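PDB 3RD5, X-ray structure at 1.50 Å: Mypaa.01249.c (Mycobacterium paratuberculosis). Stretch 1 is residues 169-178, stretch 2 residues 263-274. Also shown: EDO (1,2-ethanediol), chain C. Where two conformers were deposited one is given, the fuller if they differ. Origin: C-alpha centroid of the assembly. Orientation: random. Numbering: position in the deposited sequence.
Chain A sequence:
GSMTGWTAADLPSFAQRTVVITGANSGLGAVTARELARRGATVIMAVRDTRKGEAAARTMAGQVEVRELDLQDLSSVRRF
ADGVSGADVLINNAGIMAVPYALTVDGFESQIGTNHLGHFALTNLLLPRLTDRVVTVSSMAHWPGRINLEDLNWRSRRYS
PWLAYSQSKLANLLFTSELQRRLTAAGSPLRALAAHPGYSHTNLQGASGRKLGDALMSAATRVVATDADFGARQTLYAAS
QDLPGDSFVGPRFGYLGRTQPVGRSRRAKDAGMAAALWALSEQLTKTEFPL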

# COMPACT_ATOMS: atom_id res chain seq x y z
N LYS A 169 0.54 8.17 5.97
CA LYS A 169 1.72 7.83 5.12
C LYS A 169 2.93 7.42 5.95
O LYS A 169 3.71 6.54 5.59
CB LYS A 169 1.99 8.92 4.11
CG LYS A 169 0.85 9.13 3.12
CD LYS A 169 0.73 7.97 2.14
CE LYS A 169 -0.59 7.27 2.14
NZ LYS A 169 -0.54 6.08 1.22
N LEU A 170 3.10 8.05 7.11
CA LEU A 170 4.06 7.61 8.10
C LEU A 170 3.69 6.22 8.63
O LEU A 170 4.54 5.33 8.73
CB LEU A 170 4.14 8.65 9.23
CG LEU A 170 5.03 8.24 10.40
CD1 LEU A 170 6.51 7.94 10.02
CD2 LEU A 170 4.98 9.28 11.51
N ALA A 171 2.41 6.01 8.93
CA ALA A 171 1.93 4.69 9.35
C ALA A 171 2.26 3.60 8.34
O ALA A 171 2.69 2.50 8.71
CB ALA A 171 0.43 4.72 9.66
N ASN A 172 2.17 3.91 7.04
CA ASN A 172 2.49 2.94 5.99
C ASN A 172 3.94 2.46 6.10
O ASN A 172 4.25 1.28 5.87
CB ASN A 172 2.33 3.54 4.59
CG ASN A 172 0.90 3.83 4.15
OD1 ASN A 172 0.71 4.79 3.38
ND2 ASN A 172 -0.08 2.99 4.51
N LEU A 173 4.85 3.36 6.45
CA LEU A 173 6.27 3.02 6.62
C LEU A 173 6.55 2.24 7.91
O LEU A 173 7.30 1.26 7.91
CB LEU A 173 7.16 4.28 6.51
CG LEU A 173 7.22 4.82 5.09
CD1 LEU A 173 7.94 6.16 5.05
CD2 LEU A 173 8.04 3.87 4.17
N LEU A 174 5.97 2.71 9.02
CA LEU A 174 6.11 2.01 10.29
C LEU A 174 5.52 0.61 10.21
O LEU A 174 6.03 -0.34 10.82
CB LEU A 174 5.46 2.84 11.38
CG LEU A 174 6.14 4.15 11.75
CD1 LEU A 174 5.21 4.98 12.65
CD2 LEU A 174 7.50 3.94 12.43
N PHE A 175 4.42 0.48 9.47
CA PHE A 175 3.79 -0.83 9.16
C PHE A 175 4.79 -1.75 8.48
O PHE A 175 4.98 -2.92 8.84
CB PHE A 175 2.57 -0.61 8.27
CG PHE A 175 1.99 -1.86 7.72
CD1 PHE A 175 1.32 -2.77 8.49
CD2 PHE A 175 2.07 -2.08 6.36
CE1 PHE A 175 0.77 -3.92 7.93
CE2 PHE A 175 1.49 -3.19 5.80
CZ PHE A 175 0.86 -4.12 6.60
N THR A 176 5.42 -1.22 7.43
CA THR A 176 6.40 -1.99 6.65
C THR A 176 7.59 -2.46 7.50
O THR A 176 7.97 -3.64 7.45
CB THR A 176 6.89 -1.16 5.49
OG1 THR A 176 5.79 -0.82 4.61
CG2 THR A 176 8.01 -1.88 4.65
N SER A 177 8.14 -1.58 8.33
CA SER A 177 9.28 -1.94 9.19
C SER A 177 8.91 -3.01 10.21
O SER A 177 9.64 -3.97 10.40
CB SER A 177 9.79 -0.71 9.93
OG SER A 177 10.34 0.23 9.03
N GLU A 178 7.76 -2.83 10.88
CA GLU A 178 7.36 -3.79 11.90
C GLU A 178 6.94 -5.11 11.28
O GLU A 178 7.24 -6.16 11.81
CB GLU A 178 6.30 -3.21 12.83
CG GLU A 178 5.76 -4.14 13.90
CD GLU A 178 6.71 -4.54 14.98
OE1 GLU A 178 7.84 -4.05 15.03
OE2 GLU A 178 6.24 -5.37 15.83
N GLY A 263 15.81 7.14 1.36
CA GLY A 263 15.69 7.32 2.80
C GLY A 263 14.29 7.68 3.25
O GLY A 263 13.34 7.76 2.47
N ARG A 264 14.17 7.81 4.56
CA ARG A 264 12.89 8.12 5.20
C ARG A 264 13.15 8.94 6.49
O ARG A 264 14.29 9.09 6.93
CB ARG A 264 12.10 6.84 5.52
CG ARG A 264 12.72 5.99 6.61
CD ARG A 264 12.06 4.62 6.68
NE ARG A 264 12.63 3.77 5.65
CZ ARG A 264 12.35 2.47 5.48
NH1 ARG A 264 11.44 1.87 6.22
NH2 ARG A 264 13.05 1.80 4.58
N SER A 265 12.08 9.47 7.07
CA SER A 265 12.20 10.36 8.21
C SER A 265 12.70 9.65 9.47
O SER A 265 12.62 8.42 9.61
CB SER A 265 10.85 11.01 8.52
OG SER A 265 9.97 10.07 9.13
N ARG A 266 13.20 10.45 10.41
CA ARG A 266 13.64 9.93 11.69
C ARG A 266 12.48 9.25 12.41
O ARG A 266 12.64 8.17 12.97
CB ARG A 266 14.22 11.06 12.54
CG ARG A 266 15.51 11.64 11.99
CD ARG A 266 15.81 12.96 12.75
NE ARG A 266 17.06 13.57 12.31
CZ ARG A 266 17.34 14.88 12.34
NH1 ARG A 266 16.44 15.77 12.78
NH2 ARG A 266 18.53 15.31 11.92
N ARG A 267 11.29 9.85 12.37
CA ARG A 267 10.13 9.21 13.00
C ARG A 267 9.75 7.89 12.35
O ARG A 267 9.28 6.97 13.01
CB ARG A 267 8.95 10.17 13.07
CG ARG A 267 9.19 11.24 14.10
CD ARG A 267 7.97 12.07 14.45
NE ARG A 267 7.56 12.95 13.37
CZ ARG A 267 8.00 14.19 13.15
NH1 ARG A 267 7.47 14.91 12.16
NH2 ARG A 267 8.94 14.75 13.91
N ALA A 268 9.96 7.76 11.04
CA ALA A 268 9.72 6.47 10.38
C ALA A 268 10.71 5.39 10.79
O ALA A 268 10.43 4.21 10.57
CB ALA A 268 9.73 6.65 8.83
N LYS A 269 11.85 5.77 11.36
CA LYS A 269 12.87 4.83 11.83
C LYS A 269 12.75 4.48 13.30
O LYS A 269 13.63 3.80 13.83
CB LYS A 269 14.28 5.35 11.46
CG LYS A 269 14.45 5.43 9.94
CD LYS A 269 15.85 5.82 9.51
CE LYS A 269 15.98 7.27 9.16
NZ LYS A 269 17.33 7.54 8.56
N ASP A 270 11.69 4.92 13.97
CA ASP A 270 11.49 4.67 15.40
C ASP A 270 10.86 3.28 15.59
O ASP A 270 9.68 3.07 15.32
CB ASP A 270 10.61 5.78 15.98
CG ASP A 270 10.46 5.69 17.50
OD1 ASP A 270 10.50 4.61 18.07
OD2 ASP A 270 10.20 6.75 18.12
N ALA A 271 11.67 2.32 16.00
CA ALA A 271 11.22 0.95 16.13
C ALA A 271 10.21 0.78 17.25
O ALA A 271 9.30 -0.03 17.13
CB ALA A 271 12.43 0.00 16.36
N GLY A 272 10.36 1.52 18.33
CA GLY A 272 9.36 1.49 19.39
C GLY A 272 7.99 1.96 18.95
O GLY A 272 6.99 1.35 19.28
N MET A 273 7.96 3.04 18.19
CA MET A 273 6.69 3.51 17.66
C MET A 273 6.11 2.53 16.66
O MET A 273 4.90 2.32 16.65
CB MET A 273 6.81 4.91 17.04
CG MET A 273 5.50 5.46 16.52
SD MET A 273 4.23 5.68 17.80
CE MET A 273 4.80 7.16 18.47
N ALA A 274 6.93 1.91 15.82
CA ALA A 274 6.39 0.93 14.88
C ALA A 274 5.70 -0.22 15.63
O ALA A 274 4.62 -0.68 15.25
CB ALA A 274 7.52 0.38 13.98
C1 EDO C . 11.44 5.12 21.25
O1 EDO C . 10.43 4.31 20.66
C2 EDO C . 10.80 6.44 21.64
O2 EDO C . 9.71 6.71 20.75
O HOH W 1 9.73 2.77 8.38
O HOH W 2 3.74 -0.66 12.67
O HOH W 3 9.71 -2.16 15.25

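Two segments distant in sequence can pack closely without a single direct hydrogen bond between them, apolar surfaces meeting while water serves the polar groups; the contact between 169-178 and 263-274 is a clear example. The apolar part is built by leucines of the 169-178 helix against A268, A274 and M273. L170 CD1 lies 3.7 Å from A268 CB, and L173 CB approaches the same methyl, A268 CB, at 4.2 Å. L174, its chi1 and chi2 in m and t, sets CD2 3.9 Å from A274 CB and CD1 3.9 Å from M273 CG. Its backbone comes close as well: L174 CA is 4.7 Å from A274 CA, and A274 CB lies 3.6 Å from L174 O.

Water supplies the polar links. Water 1 donates to A268 O (2.7 Å) and, weakly, to L173 O (2.9 Å), accepts from R264 NH1 (2.9 Å) and bonds S177 OG (2.7 Å). S177 OG and R264 NH1, 3.4 Å apart, are poorly angled for a direct bond; water 1 bonds both. Water 2 bridges A274 O and, weakly, L174 O; water 3 bridges E178 OE1 and A271 O.

Direct hydrogen bonds lie within each stretch; in the second, A268 N donates to S265 OG (3.0 Å), and M273 N to D270 OD1 (3.0 Å), the latter capping the helix that carries A274.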